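Side-chain contacts in exopolyphosphatase (Aquifex aeolicus, PDB 1T6C), which probably hydrolyses phosphoanhydride bonds, as expected of an exopolyphosphatase of the Ppx/GppA family with an actin-like fold: residues 131-136 against 233-238; 221-226 against 241-246. All coordinates share one frame; numbering follows the deposited sequence.

How the contacts relate
Along the chain the four segments come in the order 131-136, 221-226, 233-238 and 241-246. The two contacts therefore cross. Contact 1 closes a loop of 96 residues, which includes strands 139-146, 149-156, 159-166 and 208-212 of the six-stranded sheet. It ties the end of helix 119-133 to the turn that leads into the outer strand 238-240. Contact 2 closes a loop of 14 residues, with helix 231-234 and strand 238-240 inside it. It joins the end of helix 214-223 to the start of helix 241-251. The contact centres are about 16 Å apart. The contacts touch where Val238 O lies 2.6 Å from Tyr224 OH, a probable hydrogen bond.

Contact 1 (131-136 against 233-238); sequences AYSLKP and KVHGKV
Ser133 OG is held by two groups: His235 NE2 donates to it at 3.2 Å, and it also bonds Ala129 O, one turn back in its own helix. Ser133 lies at the C-terminal end of helix 119-133, and His235 belongs to a type II beta turn running from Val234 to Lys237. The two elements meet against inner strands of the six-stranded sheet of this actin-like protein, where Ser133 and His235 both touch Ser296 of strand 292-296. The imidazole reaches the helix end because its CG is anti to the backbone N (chi1 -170°). OG lies slightly out of the ring plane, tilted by 15°. The carbonyl of the same serine meets the ring at its edge: Ser133 O is 2.9 Å from His235 CE1. One residue thus engages two neighbouring ring atoms, which should restrict rotation of the imidazole.

Leu134, the first residue to leave helical geometry, adds the apolar part. It slides past His235 in the opposite direction. Its CG is 3.6 Å from His235 NE2, and its CD2 is 3.3 Å from His235 CE1, approaching the ring obliquely. Leu134 also touches Val210 and Ser296, so it packs on both the histidine and the sheet. Gly236 sits at the third position of the turn with positive phi (88°), where a side chain would press on the carbonyl oxygen of His235. Leu134 CD2 packs 3.7 Å from Gly236 CA.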
ATOM      1  N   ALA A 131       2.535  -9.594   9.963  1.00 10.86           N
ATOM      2  CA  ALA A 131       2.627 -10.473  11.113  1.00 11.26           C
ATOM      3  C   ALA A 131       2.130 -11.866  10.786  1.00 12.82           C
ATOM      4  O   ALA A 131       2.766 -12.856  11.138  1.00 13.13           O
ATOM      5  CB  ALA A 131       1.914  -9.886  12.328  1.00 11.85           C
ATOM      6  N   TYR A 132       1.018 -11.954  10.080  1.00 12.30           N
ATOM      7  CA  TYR A 132       0.461 -13.221   9.668  1.00 12.69           C
ATOM      8  C   TYR A 132       1.256 -13.873   8.537  1.00 12.71           C
ATOM      9  O   TYR A 132       1.620 -15.048   8.606  1.00 13.52           O
ATOM     10  CB  TYR A 132      -0.998 -13.041   9.237  1.00 12.60           C
ATOM     11  CG  TYR A 132      -1.527 -14.297   8.643  1.00 13.77           C
ATOM     12  CD1 TYR A 132      -1.910 -15.347   9.460  1.00 16.52           C
ATOM     13  CD2 TYR A 132      -1.589 -14.486   7.262  1.00 14.96           C
ATOM     14  CE1 TYR A 132      -2.360 -16.518   8.925  1.00 19.37           C
ATOM     15  CE2 TYR A 132      -2.031 -15.688   6.715  1.00 17.13           C
ATOM     16  CZ  TYR A 132      -2.396 -16.698   7.572  1.00 18.83           C
ATOM     17  OH  TYR A 132      -2.835 -17.900   7.108  1.00 23.39           O
ATOM     18  N   SER A 133       1.523 -13.118   7.477  1.00 12.09           N
ATOM     19  CA  SER A 133       2.044 -13.700   6.241  1.00 11.63           C
ATOM     20  C   SER A 133       3.535 -13.901   6.162  1.00 11.66           C
ATOM     21  O   SER A 133       4.000 -14.639   5.267  1.00 12.36           O
ATOM     22  CB  SER A 133       1.599 -12.869   5.039  1.00 11.28           C
ATOM     23  OG  SER A 133       2.261 -11.637   4.991  1.00 11.52           O
ATOM     24  N   LEU A 134       4.286 -13.280   7.074  1.00 11.70           N
ATOM     25  CA  LEU A 134       5.748 -13.407   7.107  1.00 11.90           C
ATOM     26  C   LEU A 134       6.309 -13.785   8.471  1.00 13.24           C
ATOM     27  O   LEU A 134       7.422 -14.316   8.538  1.00 14.95           O
ATOM     28  CB  LEU A 134       6.427 -12.114   6.646  1.00 12.32           C
ATOM     29  CG  LEU A 134       6.351 -11.832   5.132  1.00 12.34           C
ATOM     30  CD1 LEU A 134       6.904 -10.429   4.867  1.00 12.71           C
ATOM     31  CD2 LEU A 134       7.107 -12.882   4.321  1.00 13.61           C
ATOM     32  N   LYS A 135       5.577 -13.470   9.523  1.00 14.26           N
ATOM     33  CA  LYS A 135       6.012 -13.740  10.915  1.00 15.87           C
ATOM     34  C   LYS A 135       7.454 -13.277  11.155  1.00 15.68           C
ATOM     35  O   LYS A 135       8.296 -14.051  11.600  1.00 17.68           O
ATOM     36  CB  LYS A 135       5.798 -15.238  11.260  1.00 17.20           C
ATOM     37  CG  LYS A 135       4.323 -15.659  11.134  1.00 21.87           C
ATOM     38  CD  LYS A 135       4.012 -17.159  11.343  1.00 25.65           C
ATOM     39  CE  LYS A 135       2.860 -17.635  10.392  1.00 26.39           C
ATOM     40  NZ  LYS A 135       1.490 -16.972  10.549  1.00 22.49           N
ATOM     41  N   PRO A 136       7.768 -12.022  10.859  1.00 15.92           N
ATOM     42  CA  PRO A 136       9.141 -11.535  11.011  1.00 16.48           C
ATOM     43  C   PRO A 136       9.551 -11.573  12.492  1.00 17.60           C
ATOM     44  O   PRO A 136       8.728 -11.358  13.378  1.00 18.07           O
ATOM     45  CB  PRO A 136       9.060 -10.097  10.510  1.00 15.99           C
ATOM     46  CG  PRO A 136       7.658  -9.732  10.725  1.00 15.91           C
ATOM     47  CD  PRO A 136       6.866 -10.949  10.395  1.00 14.85           C
ATOM     48  N   LYS A 233       6.343 -16.044  -5.859  1.00 17.22           N
ATOM     49  CA  LYS A 233       7.766 -15.938  -6.162  1.00 16.69           C
ATOM     50  C   LYS A 233       8.392 -14.683  -5.572  1.00 16.72           C
ATOM     51  O   LYS A 233       9.616 -14.542  -5.590  1.00 19.54           O
ATOM     52  CB  LYS A 233       7.994 -15.959  -7.681  1.00 17.02           C
ATOM     53  CG  LYS A 233       7.532 -17.258  -8.370  1.00 15.56           C
ATOM     54  CD  LYS A 233       7.906 -17.210  -9.835  1.00 18.71           C
ATOM     55  CE  LYS A 233       7.508 -18.436 -10.610  1.00 18.48           C
ATOM     56  NZ  LYS A 233       6.111 -18.347 -11.104  1.00 17.06           N
ATOM     57  N   VAL A 234       7.570 -13.730  -5.140  1.00 15.52           N
ATOM     58  CA  VAL A 234       8.046 -12.448  -4.666  1.00 14.68           C
ATOM     59  C   VAL A 234       7.897 -12.304  -3.160  1.00 13.65           C
ATOM     60  O   VAL A 234       8.773 -11.771  -2.493  1.00 13.11           O
ATOM     61  CB  VAL A 234       7.303 -11.294  -5.403  1.00 15.23           C
ATOM     62  CG1 VAL A 234       7.494  -9.939  -4.737  1.00 16.51           C
ATOM     63  CG2 VAL A 234       7.780 -11.237  -6.859  1.00 16.35           C
ATOM     64  N   HIS A 235       6.788 -12.770  -2.617  1.00 12.58           N
ATOM     65  CA  HIS A 235       6.550 -12.649  -1.183  1.00 12.97           C
ATOM     66  C   HIS A 235       7.616 -13.390  -0.387  1.00 14.11           C
ATOM     67  O   HIS A 235       7.853 -14.562  -0.614  1.00 14.96           O
ATOM     68  CB  HIS A 235       5.199 -13.243  -0.869  1.00 13.86           C
ATOM     69  CG  HIS A 235       4.741 -12.971   0.527  1.00 11.50           C
ATOM     70  ND1 HIS A 235       4.760 -13.921   1.524  1.00 15.40           N
ATOM     71  CD2 HIS A 235       4.258 -11.844   1.083  1.00  9.30           C
ATOM     72  CE1 HIS A 235       4.305 -13.375   2.638  1.00  9.28           C
ATOM     73  NE2 HIS A 235       3.984 -12.123   2.398  1.00 15.18           N
ATOM     74  N   GLY A 236       8.244 -12.692   0.548  1.00 14.11           N
ATOM     75  CA  GLY A 236       9.287 -13.259   1.368  1.00 14.86           C
ATOM     76  C   GLY A 236      10.688 -13.150   0.787  1.00 14.85           C
ATOM     77  O   GLY A 236      11.636 -13.499   1.458  1.00 15.19           O
ATOM     78  N   LYS A 237      10.841 -12.627  -0.427  1.00 14.38           N
ATOM     79  CA  LYS A 237      12.167 -12.404  -0.991  1.00 14.54           C
ATOM     80  C   LYS A 237      12.902 -11.321  -0.196  1.00 14.37           C
ATOM     81  O   LYS A 237      12.300 -10.362   0.295  1.00 13.75           O
ATOM     82  CB  LYS A 237      12.069 -11.978  -2.458  1.00 15.08           C
ATOM     83  CG  LYS A 237      11.709 -13.075  -3.429  1.00 17.36           C
ATOM     84  CD  LYS A 237      12.765 -14.202  -3.424  1.00 19.88           C
ATOM     85  CE  LYS A 237      12.705 -15.058  -4.681  1.00 23.68           C
ATOM     86  NZ  LYS A 237      11.660 -16.100  -4.513  1.00 27.14           N
ATOM     87  N   VAL A 238      14.211 -11.470  -0.084  1.00 13.87           N
ATOM     88  CA  VAL A 238      15.079 -10.443   0.496  1.00 14.34           C
ATOM     89  C   VAL A 238      15.637  -9.522  -0.574  1.00 14.78           C
ATOM     90  O   VAL A 238      16.006  -9.972  -1.676  1.00 14.69           O
ATOM     91  CB  VAL A 238      16.231 -11.097   1.249  1.00 15.46           C
ATOM     92  CG1 VAL A 238      17.225 -10.061   1.726  1.00 15.53           C
ATOM     93  CG2 VAL A 238      15.669 -11.915   2.377  1.00 17.26           C
TER

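Contact 2 (221-226 against 241-246); sequences ALEYNV and YGQIKK
Helix 214-223 ends beside the first turns of helix 241-251, and Gln243 of the second helix meets Glu223 and Tyr224 there. Gln243 NE2 donates to Glu223 OE2 at 2.9 Å. The bond is bent, with an N-H...O angle of 131°, and the nitrogen comes from above the carboxylate plane. The two side chains cross at about a right angle, their flat ends turned well away from parallel. With CG anti to the backbone N (chi1 177°), Glu223 CG lies over one face of the Tyr224 ring, toward its rim; the bend at chi2 (62°) then turns the carboxylate to Gln243. Gln243 NE2 also makes a weak bond to Tyr224 OH at 3.5 Å.

The helix carrying Glu223 stops in a Schellman motif: Val226 N bonds Ala221 O, Asn225 N bonds Leu222 O weakly, and Asn225 has positive phi. Tyr224 lies within this helix end, and its hydroxyl is bound chiefly by Val238 O. Thr240 N, just before the helix of Gln243, bonds Gln243 OE1, and with the bonds of NE2 this should fix which way the amide faces.

Two waters complete the bridge. One donates to Glu223 OE1 at 2.8 Å and to Gln243 O. The other donates to Tyr224 OH and, at 3.0 Å, to Gln243 OE1. Glu223 OE1 also accepts from Trp247 NE1, its main polar partner, so the carboxylate spans two residues of the facing helix. An alanine in place of Glu223 would probably leave the Trp247 indole N-H without its mate and Gln243 NE2 with only its weak bond to Tyr224 OH among the contacts described.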
ATOM      1  N   ALA A 221      10.439  -8.382  -8.160  1.00 10.18           N
ATOM      2  CA  ALA A 221      10.218  -9.086  -9.421  1.00 10.61           C
ATOM      3  C   ALA A 221      11.359  -8.826 -10.397  1.00 11.71           C
ATOM      4  O   ALA A 221      11.796  -9.720 -11.094  1.00 12.25           O
ATOM      5  CB  ALA A 221       8.882  -8.665 -10.044  1.00 11.03           C
ATOM      6  N   LEU A 222      11.833  -7.592 -10.477  1.00 11.16           N
ATOM      7  CA  LEU A 222      12.973  -7.275 -11.346  1.00 12.81           C
ATOM      8  C   LEU A 222      14.248  -8.008 -10.900  1.00 13.40           C
ATOM      9  O   LEU A 222      14.919  -8.681 -11.728  1.00 13.61           O
ATOM     10  CB  LEU A 222      13.190  -5.751 -11.388  1.00 13.09           C
ATOM     11  CG  LEU A 222      12.104  -4.914 -12.056  1.00 14.91           C
ATOM     12  CD1 LEU A 222      12.367  -3.439 -11.841  1.00 14.98           C
ATOM     13  CD2 LEU A 222      12.030  -5.212 -13.546  1.00 18.53           C
ATOM     14  N   GLU A 223      14.562  -7.929  -9.613  1.00 12.74           N
ATOM     15  CA  GLU A 223      15.799  -8.541  -9.081  1.00 12.90           C
ATOM     16  C   GLU A 223      15.848 -10.049  -9.308  1.00 13.64           C
ATOM     17  O   GLU A 223      16.880 -10.588  -9.711  1.00 14.32           O
ATOM     18  CB  GLU A 223      15.968  -8.216  -7.607  1.00 13.16           C
ATOM     19  CG  GLU A 223      17.184  -8.860  -6.974  1.00 12.55           C
ATOM     20  CD  GLU A 223      18.496  -8.422  -7.580  1.00 17.21           C
ATOM     21  OE1 GLU A 223      18.575  -7.332  -8.197  1.00 18.34           O
ATOM     22  OE2 GLU A 223      19.468  -9.181  -7.450  1.00 16.63           O
ATOM     23  N   TYR A 224      14.706 -10.702  -9.120  1.00 13.56           N
ATOM     24  CA  TYR A 224      14.602 -12.138  -9.150  1.00 13.75           C
ATOM     25  C   TYR A 224      14.042 -12.693 -10.454  1.00 14.33           C
ATOM     26  O   TYR A 224      13.765 -13.885 -10.534  1.00 15.59           O
ATOM     27  CB  TYR A 224      13.842 -12.622  -7.920  1.00 14.21           C
ATOM     28  CG  TYR A 224      14.668 -12.379  -6.676  1.00 15.19           C
ATOM     29  CD1 TYR A 224      15.834 -13.114  -6.450  1.00 17.15           C
ATOM     30  CD2 TYR A 224      14.363 -11.342  -5.780  1.00 13.46           C
ATOM     31  CE1 TYR A 224      16.624 -12.873  -5.317  1.00 19.87           C
ATOM     32  CE2 TYR A 224      15.155 -11.107  -4.653  1.00 16.90           C
ATOM     33  CZ  TYR A 224      16.274 -11.880  -4.424  1.00 17.75           C
ATOM     34  OH  TYR A 224      17.095 -11.638  -3.345  1.00 19.86           O
ATOM     35  N   ASN A 225      13.929 -11.850 -11.483  1.00 14.01           N
ATOM     36  CA  ASN A 225      13.520 -12.310 -12.818  1.00 15.85           C
ATOM     37  C   ASN A 225      12.185 -13.003 -12.820  1.00 14.68           C
ATOM     38  O   ASN A 225      12.008 -14.050 -13.448  1.00 15.08           O
ATOM     39  CB  ASN A 225      14.583 -13.240 -13.420  1.00 16.84           C
ATOM     40  CG  ASN A 225      15.925 -12.598 -13.502  1.00 21.27           C
ATOM     41  OD1 ASN A 225      16.060 -11.549 -14.101  1.00 25.86           O
ATOM     42  ND2 ASN A 225      16.938 -13.231 -12.900  1.00 29.48           N
ATOM     43  N   VAL A 226      11.242 -12.400 -12.095  1.00 13.65           N
ATOM     44  CA  VAL A 226       9.875 -12.909 -11.985  1.00 12.91           C
ATOM     45  C   VAL A 226       9.018 -12.201 -13.030  1.00 12.74           C
ATOM     46  O   VAL A 226       8.740 -10.979 -12.973  1.00 13.93           O
ATOM     47  CB  VAL A 226       9.265 -12.665 -10.597  1.00 11.92           C
ATOM     48  CG1 VAL A 226       7.872 -13.287 -10.521  1.00 12.56           C
ATOM     49  CG2 VAL A 226      10.172 -13.285  -9.517  1.00 13.55           C
ATOM     50  N   TYR A 241      20.592  -3.719   0.555  1.00 12.69           N
ATOM     51  CA  TYR A 241      20.932  -2.343   0.220  1.00 13.72           C
ATOM     52  C   TYR A 241      21.616  -2.335  -1.159  1.00 13.36           C
ATOM     53  O   TYR A 241      21.278  -1.534  -2.026  1.00 12.83           O
ATOM     54  CB  TYR A 241      21.843  -1.729   1.298  1.00 13.36           C
ATOM     55  CG  TYR A 241      22.223  -0.316   0.943  1.00 14.23           C
ATOM     56  CD1 TYR A 241      21.451   0.750   1.355  1.00 14.15           C
ATOM     57  CD2 TYR A 241      23.346  -0.051   0.137  1.00 12.93           C
ATOM     58  CE1 TYR A 241      21.797   2.081   0.987  1.00 16.57           C
ATOM     59  CE2 TYR A 241      23.689   1.245  -0.214  1.00 15.67           C
ATOM     60  CZ  TYR A 241      22.907   2.302   0.204  1.00 17.63           C
ATOM     61  OH  TYR A 241      23.263   3.571  -0.181  1.00 21.26           O
ATOM     62  N   GLY A 242      22.634  -3.192  -1.340  1.00 12.98           N
ATOM     63  CA  GLY A 242      23.340  -3.257  -2.613  1.00 13.45           C
ATOM     64  C   GLY A 242      22.462  -3.510  -3.830  1.00 13.14           C
ATOM     65  O   GLY A 242      22.670  -2.908  -4.878  1.00 13.33           O
ATOM     66  N   GLN A 243      21.494  -4.411  -3.689  1.00 13.03           N
ATOM     67  CA  GLN A 243      20.572  -4.731  -4.784  1.00 13.35           C
ATOM     68  C   GLN A 243      19.680  -3.516  -5.102  1.00 13.07           C
ATOM     69  O   GLN A 243      19.484  -3.156  -6.281  1.00 14.15           O
ATOM     70  CB  GLN A 243      19.702  -5.921  -4.430  1.00 13.25           C
ATOM     71  CG  GLN A 243      20.416  -7.283  -4.569  1.00 15.61           C
ATOM     72  CD  GLN A 243      19.624  -8.451  -3.937  1.00 17.86           C
ATOM     73  OE1 GLN A 243      19.060  -8.318  -2.883  1.00 18.35           O
ATOM     74  NE2 GLN A 243      19.569  -9.593  -4.624  1.00 21.96           N
ATOM     75  N   ILE A 244      19.190  -2.866  -4.048  1.00 12.75           N
ATOM     76  CA  ILE A 244      18.308  -1.713  -4.222  1.00 12.35           C
ATOM     77  C   ILE A 244      19.109  -0.564  -4.813  1.00 11.96           C
ATOM     78  O   ILE A 244      18.634   0.136  -5.689  1.00 12.56           O
ATOM     79  CB  ILE A 244      17.618  -1.346  -2.899  1.00 12.08           C
ATOM     80  CG1 ILE A 244      16.723  -2.502  -2.426  1.00 11.98           C
ATOM     81  CG2 ILE A 244      16.767  -0.075  -3.061  1.00 12.06           C
ATOM     82  CD1 ILE A 244      16.103  -2.276  -1.086  1.00 13.89           C
ATOM     83  N   LYS A 245      20.339  -0.354  -4.354  1.00 11.62           N
ATOM     84  CA  LYS A 245      21.191   0.712  -4.906  1.00 12.41           C
ATOM     85  C   LYS A 245      21.417   0.521  -6.407  1.00 12.51           C
ATOM     86  O   LYS A 245      21.318   1.469  -7.200  1.00 11.95           O
ATOM     87  CB  LYS A 245      22.551   0.784  -4.183  1.00 13.11           C
ATOM     88  CG  LYS A 245      23.390   1.970  -4.638  1.00 17.59           C
ATOM     89  CD  LYS A 245      24.797   1.980  -4.101  1.00 22.26           C
ATOM     90  CE  LYS A 245      25.610   3.132  -4.699  1.00 24.50           C
ATOM     91  NZ  LYS A 245      25.919   2.941  -6.146  1.00 26.80           N
ATOM     92  N   LYS A 246      21.696  -0.697  -6.820  1.00 13.04           N
ATOM     93  CA  LYS A 246      21.944  -0.956  -8.233  1.00 15.02           C
ATOM     94  C   LYS A 246      20.707  -0.677  -9.086  1.00 13.26           C
ATOM     95  O   LYS A 246      20.828  -0.109 -10.178  1.00 13.18           O
ATOM     96  CB  LYS A 246      22.505  -2.354  -8.433  1.00 16.76           C
ATOM     97  CG  LYS A 246      23.970  -2.383  -8.071  1.00 21.84           C
ATOM     98  CD  LYS A 246      24.479  -3.809  -7.931  1.00 28.07           C
ATOM     99  CE  LYS A 246      25.601  -4.126  -8.907  1.00 31.78           C
ATOM    100  NZ  LYS A 246      25.934  -5.583  -8.822  1.00 32.82           N
TER
HETATM  101  O   HOH W   1      20.615  -5.487  -8.078  1.00 23.03           O
HETATM  102  O   HOH W   2      19.580 -10.918  -1.442  1.00 35.20           O